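Local coordinates for citrate synthase (Metallosphaera sedula, PDB 6ABW), which probably catalyses the condensation of acetyl-CoA with oxaloacetate and water to give citrate and free CoA, a step of the tricarboxylic acid cycle, at residues 38-43 against 271-276; 49-54 against 189-194. All blocks are in the same frame, centred on the assembly; numbering follows the deposited sequence.

Overall arrangement
Contacts 1 and 2 lie with their centres about 14 Å apart and are joined directly by Y42 of strand 39-42, whose hydroxyl probably hydrogen-bonds I190 O at 2.9 Å and D194 N at 3.2 Å. In sequence, both segments of contact 2 fall between the two segments of contact 1. Contact 1 is the one beside the acetyl-CoA pocket: R271 lines it, and the side chain of Y273 lies about 4 Å from that of H270, a predicted active-site residue. Contact 2 is buried deeper, its L191 side chain about 10 Å from that of D325, the other predicted catalytic residue. Residues of both contacts also touch the second subunit.

Contact 1. Residues 38-43 against 271-276; sequences GILRYG and RVYKTY. With ACO (acetyl coenzyme *a), chain D.
Y273 lays its ring along the start of strand 39-42, and T275 meets G38 just before that strand begins. The tyrosine CG stands anti to its own carbonyl carbon (chi1 -65°), which carries the ring across to the other segment. There CD1 comes 4.0 Å from G38 CA, and I39 O lies in the ring plane at its edge. The phenol oxygen goes further, its OH packing 3.5 Å from L40 CB, while its hydrogen-bonding partner is H195 NE2, outside both segments. The ring also meets those of H195 and of H270, so this tyrosine lies between the strand and the predicted active-site histidine.

G38 gives the contact its close fit. T275 OG1 lies 3.3 Å from G38 CA, on the side where a CB would sit, and with a positive phi of 77° the position suits glycine doubly. The hydroxyl is turned back to its own segment: OG1 donates to Y276 O at 2.9 Å, standing above the carbonyl plane. A water donates to the same Y276 O and to G38 O, bridging the two backbones. A valine in place of T275, lacking the hydroxyl, would probably leave Y276 O relying on the water and the 275-276 backbone freer to shift beside G38.

Remote from the strand, CEP of acetyl-CoA lies 3.6 Å above one face of the R271 guanidinium, toward its rim. G38 and I39 form a G1 beta bulge opposite D34, in the hairpin that strands 31-34 and 39-42 make within a three-stranded antiparallel sheet. Loop 271-276 packs against this hairpin, Y273 also touching I33 and K274 sharing a backbone hydrogen bond with G35, and leads into helix 278-292, where P278 is touched by both L40 and Y273.

Contact 2. Residues 49-54 against 189-194; sequences DLVEHT and LILYAD
V51 and I190 meet methyl to methyl between the last turns of helices 47-53 and 179-191, where their CA atoms are 6.7 Å apart. The touching branch of the valine is CG2, which stands anti to the carbonyl carbon and comes 3.9 Å from I190 CG2. The same methyl also packs 4.0 Å from L191 CD2, the two side chains crossing at about a right angle, and is thus shared by two consecutive residues of the opposing helix. The long branch of I190 diverges from CG2 toward the same helix: CD1 ends 4.0 Å from L50 O, and CG2 lies more loosely by L50 CB.

Behind this apolar layer, the end of helix 47-53 is fixed by its own polar groups. L50 O takes two bonds from T54, one from N and one from OG1 at 2.7 Å, arriving from opposite faces of the carbonyl plane. On the outer side H53 ND1 donates to D49 OD1, and E52 CG lies over the centre of the imidazole. D49 OD2 is taken up by V383 N of the second subunit.

Further out, V59 of helix 56-65 touches I190 and T54, while Y286 of helix 278-292 flanks V51. K183 NZ binds V51 O, a polar tie between the two helices. Just past helix 179-191, the Y192 hydroxyl hydrogen-bonds D325, a predicted active-site residue. Across the joint itself the chemistry is dispersive: branched aliphatic groups supply shape and burial, and the L50 carbonyl facing I190 CD1 has its bonding met by T54, consistent with a polar atom lying at an apolar interface.

Contact 1. Residues 38-43 against 271-276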
ATOM      1  N   GLY A  38      -5.802 -21.168  24.305  1.00 19.17           N
ATOM      2  CA  GLY A  38      -4.445 -20.689  24.222  1.00 17.70           C
ATOM      3  C   GLY A  38      -3.598 -21.477  23.243  1.00 17.28           C
ATOM      4  O   GLY A  38      -2.421 -21.668  23.473  1.00 18.53           O
ATOM      5  N   ILE A  39      -4.171 -21.801  22.101  1.00 16.62           N
ATOM      6  CA  ILE A  39      -3.516 -22.675  21.131  1.00 17.82           C
ATOM      7  C   ILE A  39      -3.281 -21.914  19.852  1.00 16.35           C
ATOM      8  O   ILE A  39      -4.170 -21.240  19.374  1.00 18.10           O
ATOM      9  CB  ILE A  39      -4.359 -23.916  20.800  1.00 21.94           C
ATOM     10  CG1 ILE A  39      -4.644 -24.734  22.089  1.00 24.73           C
ATOM     11  CG2 ILE A  39      -3.697 -24.766  19.697  1.00 22.66           C
ATOM     12  CD1 ILE A  39      -5.632 -25.850  21.852  1.00 30.46           C
ATOM     13  N   LEU A  40      -2.051 -22.025  19.355  1.00 13.33           N
ATOM     14  CA  LEU A  40      -1.658 -21.437  18.090  1.00 13.59           C
ATOM     15  C   LEU A  40      -0.913 -22.540  17.309  1.00 12.15           C
ATOM     16  O   LEU A  40       0.068 -23.127  17.816  1.00 12.13           O
ATOM     17  CB  LEU A  40      -0.720 -20.237  18.342  1.00 12.52           C
ATOM     18  CG  LEU A  40      -0.196 -19.680  17.048  1.00 12.17           C
ATOM     19  CD1 LEU A  40      -1.222 -19.180  16.091  1.00 13.93           C
ATOM     20  CD2 LEU A  40       0.836 -18.596  17.384  1.00 13.75           C
ATOM     21  N   ARG A  41      -1.398 -22.826  16.112  1.00 12.46           N
ATOM     22  CA  ARG A  41      -0.750 -23.781  15.198  1.00 13.43           C
ATOM     23  C   ARG A  41      -0.538 -23.175  13.844  1.00 11.92           C
ATOM     24  O   ARG A  41      -1.361 -22.439  13.388  1.00 12.45           O
ATOM     25  CB  ARG A  41      -1.576 -25.051  14.979  1.00 13.73           C
ATOM     26  CG  ARG A  41      -1.809 -25.785  16.286  1.00 15.67           C
ATOM     27  CD  ARG A  41      -2.643 -26.996  16.040  1.00 18.59           C
ATOM     28  NE  ARG A  41      -3.069 -27.502  17.327  1.00 20.68           N
ATOM     29  CZ  ARG A  41      -4.279 -27.978  17.582  1.00 24.32           C
ATOM     30  NH1 ARG A  41      -4.517 -28.406  18.827  1.00 25.67           N
ATOM     31  NH2 ARG A  41      -5.209 -28.100  16.629  1.00 25.56           N
ATOM     32  N   TYR A  42       0.582 -23.508  13.223  1.00 12.48           N
ATOM     33  CA  TYR A  42       0.834 -23.216  11.812  1.00 11.50           C
ATOM     34  C   TYR A  42       0.734 -24.588  11.076  1.00 12.71           C
ATOM     35  O   TYR A  42       1.539 -25.469  11.352  1.00 13.61           O
ATOM     36  CB  TYR A  42       2.207 -22.661  11.571  1.00 11.37           C
ATOM     37  CG  TYR A  42       2.523 -21.255  12.145  1.00 10.61           C
ATOM     38  CD1 TYR A  42       1.517 -20.342  12.467  1.00 11.78           C
ATOM     39  CD2 TYR A  42       3.812 -20.923  12.427  1.00 11.16           C
ATOM     40  CE1 TYR A  42       1.820 -19.077  13.008  1.00 12.31           C
ATOM     41  CE2 TYR A  42       4.154 -19.678  12.968  1.00 11.61           C
ATOM     42  CZ  TYR A  42       3.167 -18.751  13.272  1.00 11.53           C
ATOM     43  OH  TYR A  42       3.529 -17.497  13.762  1.00 12.31           O
ATOM     44  N   GLY A  43      -0.225 -24.697  10.153  1.00 13.69           N
ATOM     45  CA  GLY A  43      -0.327 -25.876   9.310  1.00 15.39           C
ATOM     46  C   GLY A  43      -0.481 -27.176  10.143  1.00 14.70           C
ATOM     47  O   GLY A  43       0.051 -28.224   9.779  1.00 16.85           O
ATOM     48  N   ARG A 271      -7.736  -9.632  21.957  1.00 16.87           N
ATOM     49  CA  ARG A 271      -9.168  -9.800  21.498  1.00 21.49           C
ATOM     50  C   ARG A 271      -9.630 -11.245  21.367  1.00 20.16           C
ATOM     51  O   ARG A 271     -10.849 -11.487  21.390  1.00 20.49           O
ATOM     52  CB  ARG A 271      -9.435  -9.062  20.155  1.00 26.78           C
ATOM     53  CG  ARG A 271      -9.504  -7.541  20.342  1.00 33.08           C
ATOM     54  CD  ARG A 271     -10.040  -6.731  19.153  1.00 43.01           C
ATOM     55  NE  ARG A 271      -9.760  -5.292  19.368  1.00 51.69           N
ATOM     56  CZ  ARG A 271     -10.412  -4.470  20.215  1.00 55.43           C
ATOM     57  NH1 ARG A 271     -11.422  -4.893  20.979  1.00 54.36           N
ATOM     58  NH2 ARG A 271     -10.032  -3.190  20.316  1.00 58.36           N
ATOM     59  N   VAL A 272      -8.716 -12.184  21.147  1.00 16.91           N
ATOM     60  CA  VAL A 272      -9.032 -13.612  20.945  1.00 18.42           C
ATOM     61  C   VAL A 272      -8.633 -14.481  22.131  1.00 19.07           C
ATOM     62  O   VAL A 272      -9.424 -15.326  22.617  1.00 18.42           O
ATOM     63  CB  VAL A 272      -8.360 -14.139  19.624  1.00 21.58           C
ATOM     64  CG1 VAL A 272      -8.723 -15.572  19.324  1.00 21.60           C
ATOM     65  CG2 VAL A 272      -8.809 -13.284  18.438  1.00 22.24           C
ATOM     66  N   TYR A 273      -7.379 -14.397  22.550  1.00 16.88           N
ATOM     67  CA  TYR A 273      -6.867 -15.182  23.662  1.00 16.47           C
ATOM     68  C   TYR A 273      -7.440 -14.719  25.015  1.00 18.34           C
ATOM     69  O   TYR A 273      -7.324 -13.559  25.368  1.00 18.17           O
ATOM     70  CB  TYR A 273      -5.346 -15.151  23.802  1.00 15.62           C
ATOM     71  CG  TYR A 273      -4.620 -15.797  22.625  1.00 14.48           C
ATOM     72  CD1 TYR A 273      -4.821 -17.134  22.329  1.00 14.05           C
ATOM     73  CD2 TYR A 273      -3.747 -15.050  21.799  1.00 13.95           C
ATOM     74  CE1 TYR A 273      -4.187 -17.734  21.264  1.00 15.89           C
ATOM     75  CE2 TYR A 273      -3.074 -15.645  20.722  1.00 14.09           C
ATOM     76  CZ  TYR A 273      -3.326 -16.964  20.449  1.00 15.22           C
ATOM     77  OH  TYR A 273      -2.756 -17.596  19.404  1.00 16.17           O
ATOM     78  N   LYS A 274      -8.054 -15.640  25.735  1.00 19.21           N
ATOM     79  CA  LYS A 274      -8.566 -15.357  27.073  1.00 22.54           C
ATOM     80  C   LYS A 274      -7.681 -16.039  28.128  1.00 23.21           C
ATOM     81  O   LYS A 274      -8.049 -16.135  29.287  1.00 25.60           O
ATOM     82  CB  LYS A 274     -10.047 -15.766  27.147  1.00 26.94           C
ATOM     83  CG  LYS A 274     -10.951 -15.064  26.106  1.00 29.88           C
ATOM     84  CD  LYS A 274     -10.802 -13.539  26.151  1.00 35.13           C
ATOM     85  CE  LYS A 274     -11.431 -12.769  24.979  1.00 40.25           C
ATOM     86  NZ  LYS A 274     -10.795 -11.397  24.926  1.00 39.10           N
ATOM     87  N   THR A 275      -6.460 -16.402  27.733  1.00 19.27           N
ATOM     88  CA  THR A 275      -5.454 -17.094  28.505  1.00 18.54           C
ATOM     89  C   THR A 275      -4.163 -16.319  28.189  1.00 16.97           C
ATOM     90  O   THR A 275      -4.225 -15.333  27.369  1.00 16.40           O
ATOM     91  CB  THR A 275      -5.221 -18.510  27.939  1.00 22.79           C
ATOM     92  OG1 THR A 275      -4.875 -18.433  26.538  1.00 23.33           O
ATOM     93  CG2 THR A 275      -6.488 -19.330  27.990  1.00 26.20           C
ATOM     94  N   TYR A 276      -3.037 -16.733  28.777  1.00 15.82           N
ATOM     95  CA  TYR A 276      -1.727 -16.312  28.227  1.00 16.26           C
ATOM     96  C   TYR A 276      -1.688 -16.584  26.693  1.00 16.23           C
ATOM     97  O   TYR A 276      -2.149 -17.601  26.195  1.00 16.00           O
ATOM     98  CB  TYR A 276      -0.549 -17.092  28.829  1.00 18.22           C
ATOM     99  CG  TYR A 276       0.190 -16.473  30.011  1.00 18.30           C
ATOM    100  CD1 TYR A 276      -0.453 -16.405  31.238  1.00 21.89           C
ATOM    101  CD2 TYR A 276       1.521 -16.042  29.921  1.00 19.85           C
ATOM    102  CE1 TYR A 276       0.196 -15.928  32.350  1.00 19.55           C
ATOM    103  CE2 TYR A 276       2.175 -15.522  31.020  1.00 19.17           C
ATOM    104  CZ  TYR A 276       1.483 -15.462  32.237  1.00 19.07           C
ATOM    105  OH  TYR A 276       1.957 -14.979  33.415  1.00 18.48           O
TER
HETATM  106  N1A ACO D 403      -4.811  -3.671  31.189  1.00 21.66           N
HETATM  107  C2A ACO D 403      -5.719  -3.492  32.215  1.00 25.83           C
HETATM  108  N3A ACO D 403      -7.064  -3.805  32.095  1.00 23.86           N
HETATM  109  C4A ACO D 403      -7.503  -4.311  30.918  1.00 26.22           C
HETATM  110  C5A ACO D 403      -6.575  -4.536  29.787  1.00 23.09           C
HETATM  111  C6A ACO D 403      -5.174  -4.187  30.006  1.00 21.92           C
HETATM  112  N6A ACO D 403      -4.313  -4.344  28.979  1.00 20.29           N
HETATM  113  N7A ACO D 403      -7.297  -5.019  28.747  1.00 24.73           N
HETATM  114  C8A ACO D 403      -8.586  -5.111  29.155  1.00 26.44           C
HETATM  115  N9A ACO D 403      -8.696  -4.681  30.432  1.00 30.89           N
HETATM  116  C1B ACO D 403      -9.937  -4.658  31.261  1.00 42.32           C
HETATM  117  C2B ACO D 403     -11.107  -3.883  30.632  1.00 49.01           C
HETATM  118  O2B ACO D 403     -11.071  -2.477  30.878  1.00 50.37           O
HETATM  119  C3B ACO D 403     -12.260  -4.545  31.334  1.00 54.61           C
HETATM  120  O3B ACO D 403     -12.381  -3.899  32.614  1.00 68.29           O
HETATM  121  P3B ACO D 403     -13.772  -3.766  33.461  1.00 82.15           P
HETATM  122  O7A ACO D 403     -13.573  -2.528  34.316  1.00 80.62           O
HETATM  123  O8A ACO D 403     -13.855  -5.057  34.269  1.00 69.20           O
HETATM  124  O9A ACO D 403     -14.835  -3.595  32.381  1.00 79.18           O
HETATM  125  C4B ACO D 403     -11.834  -6.012  31.487  1.00 53.93           C
HETATM  126  O4B ACO D 403     -10.399  -6.026  31.464  1.00 49.13           O
HETATM  127  C5B ACO D 403     -12.293  -6.921  30.375  1.00 52.68           C
HETATM  128  O5B ACO D 403     -11.844  -6.404  29.122  1.00 56.96           O
HETATM  129  P1A ACO D 403     -12.081  -7.268  27.778  1.00 61.93           P
HETATM  130  O1A ACO D 403     -13.503  -6.969  27.365  1.00 60.85           O
HETATM  131  O2A ACO D 403     -11.587  -8.699  28.038  1.00 69.04           O
HETATM  132  O3A ACO D 403     -11.089  -6.689  26.633  1.00 59.64           O
HETATM  133  P2A ACO D 403     -11.267  -5.269  25.877  1.00 58.09           P
HETATM  134  O4A ACO D 403     -11.934  -5.447  24.538  1.00 56.35           O
HETATM  135  O5A ACO D 403     -11.641  -4.194  26.854  1.00 53.32           O
HETATM  136  O6A ACO D 403      -9.719  -5.106  25.447  1.00 53.82           O
HETATM  137  CBP ACO D 403      -7.870  -5.537  24.008  1.00 39.93           C
HETATM  138  CCP ACO D 403      -8.965  -6.158  24.834  1.00 43.05           C
HETATM  139  CDP ACO D 403      -6.687  -6.349  23.532  1.00 35.40           C
HETATM  140  CEP ACO D 403      -8.201  -4.219  23.292  1.00 38.04           C
HETATM  141  CAP ACO D 403      -7.113  -4.863  25.267  1.00 37.56           C
HETATM  142  OAP ACO D 403      -6.767  -5.759  26.340  1.00 33.43           O
HETATM  143  C9P ACO D 403      -5.829  -4.075  24.986  1.00 44.79           C
HETATM  144  O9P ACO D 403      -5.942  -2.893  24.681  1.00 48.10           O
HETATM  145  N8P ACO D 403      -4.638  -4.723  25.064  1.00 38.72           N
HETATM  146  C7P ACO D 403      -3.420  -4.147  24.539  1.00 41.85           C
HETATM  147  C6P ACO D 403      -2.862  -2.967  25.300  1.00 38.26           C
HETATM  148  C5P ACO D 403      -1.690  -2.493  24.449  1.00 44.02           C
HETATM  149  O5P ACO D 403      -0.561  -2.934  24.654  1.00 37.13           O
HETATM  150  N4P ACO D 403      -1.927  -1.557  23.501  1.00 44.04           N
HETATM  151  C3P ACO D 403      -0.865  -0.947  22.691  1.00 43.42           C
HETATM  152  C2P ACO D 403      -1.125  -1.350  21.256  1.00 52.94           C
HETATM  153  S1P ACO D 403      -1.691   0.059  20.368  1.00 58.11           S
HETATM  154  C   ACO D 403      -0.458  -0.021  19.269  1.00 46.49           C
HETATM  155  O   ACO D 403       0.619   0.427  19.614  1.00 44.53           O
HETATM  156  CH3 ACO D 403      -0.748  -0.682  17.953  1.00 39.00           C
HETATM  157  O   HOH W   1      -1.409 -20.227  26.047  1.00 27.84           O

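Contact 2. Residues 49-54 against 189-194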
ATOM      1  N   ASP A  49       6.186 -26.436  19.452  1.00 14.54           N
ATOM      2  CA  ASP A  49       6.834 -27.591  18.769  1.00 14.66           C
ATOM      3  C   ASP A  49       7.674 -27.023  17.629  1.00 14.98           C
ATOM      4  O   ASP A  49       8.859 -27.434  17.423  1.00 16.12           O
ATOM      5  CB  ASP A  49       5.691 -28.523  18.284  1.00 16.67           C
ATOM      6  CG  ASP A  49       6.133 -30.019  17.943  1.00 24.39           C
ATOM      7  OD1 ASP A  49       7.339 -30.433  18.168  1.00 24.11           O
ATOM      8  OD2 ASP A  49       5.226 -30.728  17.399  1.00 27.52           O
ATOM      9  N   LEU A  50       7.091 -26.081  16.864  1.00 12.65           N
ATOM     10  CA  LEU A  50       7.883 -25.484  15.787  1.00 13.78           C
ATOM     11  C   LEU A  50       9.085 -24.752  16.290  1.00 13.50           C
ATOM     12  O   LEU A  50      10.214 -24.824  15.698  1.00 13.18           O
ATOM     13  CB  LEU A  50       7.002 -24.566  14.926  1.00 13.25           C
ATOM     14  CG  LEU A  50       5.969 -25.329  14.119  1.00 13.29           C
ATOM     15  CD1 LEU A  50       5.036 -24.309  13.495  1.00 14.73           C
ATOM     16  CD2 LEU A  50       6.622 -26.248  13.066  1.00 14.24           C
ATOM     17  N   VAL A  51       8.909 -23.994  17.381  1.00 13.58           N
ATOM     18  CA  VAL A  51      10.062 -23.168  17.829  1.00 12.54           C
ATOM     19  C   VAL A  51      11.172 -24.059  18.354  1.00 14.93           C
ATOM     20  O   VAL A  51      12.354 -23.875  18.025  1.00 14.53           O
ATOM     21  CB  VAL A  51       9.678 -22.098  18.870  1.00 12.67           C
ATOM     22  CG1 VAL A  51      10.938 -21.481  19.523  1.00 11.79           C
ATOM     23  CG2 VAL A  51       8.897 -20.981  18.209  1.00 13.24           C
ATOM     24  N   GLU A  52      10.779 -25.040  19.153  1.00 16.28           N
ATOM     25  CA  GLU A  52      11.779 -25.930  19.792  1.00 18.13           C
ATOM     26  C   GLU A  52      12.515 -26.829  18.779  1.00 17.41           C
ATOM     27  O   GLU A  52      13.697 -27.017  18.930  1.00 16.35           O
ATOM     28  CB  GLU A  52      11.079 -26.802  20.798  1.00 22.50           C
ATOM     29  CG  GLU A  52      11.973 -27.784  21.561  1.00 29.64           C
ATOM     30  CD  GLU A  52      13.065 -27.166  22.442  1.00 34.78           C
ATOM     31  OE1 GLU A  52      13.156 -25.913  22.576  1.00 34.78           O
ATOM     32  OE2 GLU A  52      13.837 -27.979  23.016  1.00 41.54           O
ATOM     33  N   HIS A  53      11.804 -27.359  17.798  1.00 16.33           N
ATOM     34  CA  HIS A  53      12.289 -28.447  16.959  1.00 16.65           C
ATOM     35  C   HIS A  53      12.523 -28.081  15.489  1.00 18.48           C
ATOM     36  O   HIS A  53      13.017 -28.936  14.724  1.00 19.56           O
ATOM     37  CB  HIS A  53      11.325 -29.609  17.037  1.00 18.72           C
ATOM     38  CG  HIS A  53      11.170 -30.167  18.411  1.00 21.24           C
ATOM     39  ND1 HIS A  53       9.952 -30.225  19.060  1.00 23.60           N
ATOM     40  CD2 HIS A  53      12.068 -30.762  19.236  1.00 24.02           C
ATOM     41  CE1 HIS A  53      10.120 -30.798  20.248  1.00 26.51           C
ATOM     42  NE2 HIS A  53      11.392 -31.139  20.375  1.00 29.48           N
ATOM     43  N   THR A  54      12.171 -26.849  15.046  1.00 15.79           N
ATOM     44  CA  THR A  54      12.409 -26.490  13.645  1.00 16.35           C
ATOM     45  C   THR A  54      13.264 -25.224  13.564  1.00 18.37           C
ATOM     46  O   THR A  54      14.193 -25.067  14.302  1.00 22.56           O
ATOM     47  CB  THR A  54      11.142 -26.476  12.761  1.00 16.94           C
ATOM     48  OG1 THR A  54      10.385 -25.312  13.020  1.00 15.87           O
ATOM     49  CG2 THR A  54      10.267 -27.726  13.007  1.00 16.29           C
ATOM     50  N   LEU A 189      11.402 -14.820  14.783  1.00  8.73           N
ATOM     51  CA  LEU A 189      10.950 -14.913  13.397  1.00  9.68           C
ATOM     52  C   LEU A 189       9.850 -15.891  13.214  1.00 10.18           C
ATOM     53  O   LEU A 189       8.911 -15.636  12.469  1.00 10.26           O
ATOM     54  CB  LEU A 189      12.058 -15.306  12.459  1.00 10.19           C
ATOM     55  CG  LEU A 189      13.130 -14.273  12.336  1.00 10.40           C
ATOM     56  CD1 LEU A 189      14.392 -14.841  11.733  1.00 11.07           C
ATOM     57  CD2 LEU A 189      12.563 -13.151  11.464  1.00 11.32           C
ATOM     58  N   ILE A 190       9.921 -17.024  13.899  1.00  9.46           N
ATOM     59  CA  ILE A 190       8.781 -17.976  13.821  1.00  8.97           C
ATOM     60  C   ILE A 190       7.543 -17.444  14.546  1.00  9.03           C
ATOM     61  O   ILE A 190       6.403 -17.549  14.041  1.00  8.63           O
ATOM     62  CB  ILE A 190       9.185 -19.350  14.424  1.00  9.27           C
ATOM     63  CG1 ILE A 190      10.275 -20.027  13.531  1.00  9.92           C
ATOM     64  CG2 ILE A 190       7.959 -20.258  14.538  1.00  9.72           C
ATOM     65  CD1 ILE A 190      10.988 -21.169  14.221  1.00 11.15           C
ATOM     66  N   LEU A 191       7.778 -16.841  15.713  1.00  8.79           N
ATOM     67  CA  LEU A 191       6.680 -16.441  16.599  1.00  9.14           C
ATOM     68  C   LEU A 191       5.744 -15.401  15.991  1.00  9.60           C
ATOM     69  O   LEU A 191       4.539 -15.401  16.226  1.00 10.69           O
ATOM     70  CB  LEU A 191       7.241 -15.959  17.950  1.00  9.43           C
ATOM     71  CG  LEU A 191       7.781 -17.025  18.927  1.00 10.95           C
ATOM     72  CD1 LEU A 191       8.603 -16.495  20.085  1.00 11.01           C
ATOM     73  CD2 LEU A 191       6.640 -17.904  19.453  1.00 11.35           C
ATOM     74  N   TYR A 192       6.316 -14.459  15.249  1.00  9.40           N
ATOM     75  CA  TYR A 192       5.600 -13.383  14.645  1.00  9.84           C
ATOM     76  C   TYR A 192       5.132 -13.637  13.188  1.00 10.50           C
ATOM     77  O   TYR A 192       4.549 -12.730  12.571  1.00  9.67           O
ATOM     78  CB  TYR A 192       6.422 -12.076  14.780  1.00 10.31           C
ATOM     79  CG  TYR A 192       6.234 -11.216  16.010  1.00 10.92           C
ATOM     80  CD1 TYR A 192       4.967 -11.073  16.636  1.00 11.92           C
ATOM     81  CD2 TYR A 192       7.260 -10.429  16.494  1.00 11.12           C
ATOM     82  CE1 TYR A 192       4.779 -10.191  17.665  1.00 11.98           C
ATOM     83  CE2 TYR A 192       7.069  -9.556  17.544  1.00 11.34           C
ATOM     84  CZ  TYR A 192       5.804  -9.443  18.141  1.00 12.92           C
ATOM     85  OH  TYR A 192       5.597  -8.519  19.176  1.00 12.78           O
ATOM     86  N   ALA A 193       5.321 -14.884  12.668  1.00 10.20           N
ATOM     87  CA  ALA A 193       5.176 -15.115  11.244  1.00  9.31           C
ATOM     88  C   ALA A 193       3.753 -14.881  10.765  1.00  9.63           C
ATOM     89  O   ALA A 193       3.588 -14.343   9.679  1.00  9.58           O
ATOM     90  CB  ALA A 193       5.678 -16.472  10.813  1.00  9.76           C
ATOM     91  N   ASP A 194       2.721 -15.314  11.495  1.00 10.37           N
ATOM     92  CA  ASP A 194       1.373 -15.090  11.061  1.00 11.42           C
ATOM     93  C   ASP A 194       0.387 -15.124  12.233  1.00 11.96           C
ATOM     94  O   ASP A 194       0.620 -15.883  13.168  1.00 12.22           O
ATOM     95  CB  ASP A 194       0.876 -16.179  10.077  1.00 13.45           C
ATOM     96  CG  ASP A 194      -0.408 -15.713   9.353  1.00 16.71           C
ATOM     97  OD1 ASP A 194      -0.484 -14.502   8.894  1.00 16.69           O
ATOM     98  OD2 ASP A 194      -1.405 -16.469   9.329  1.00 18.47           O
TER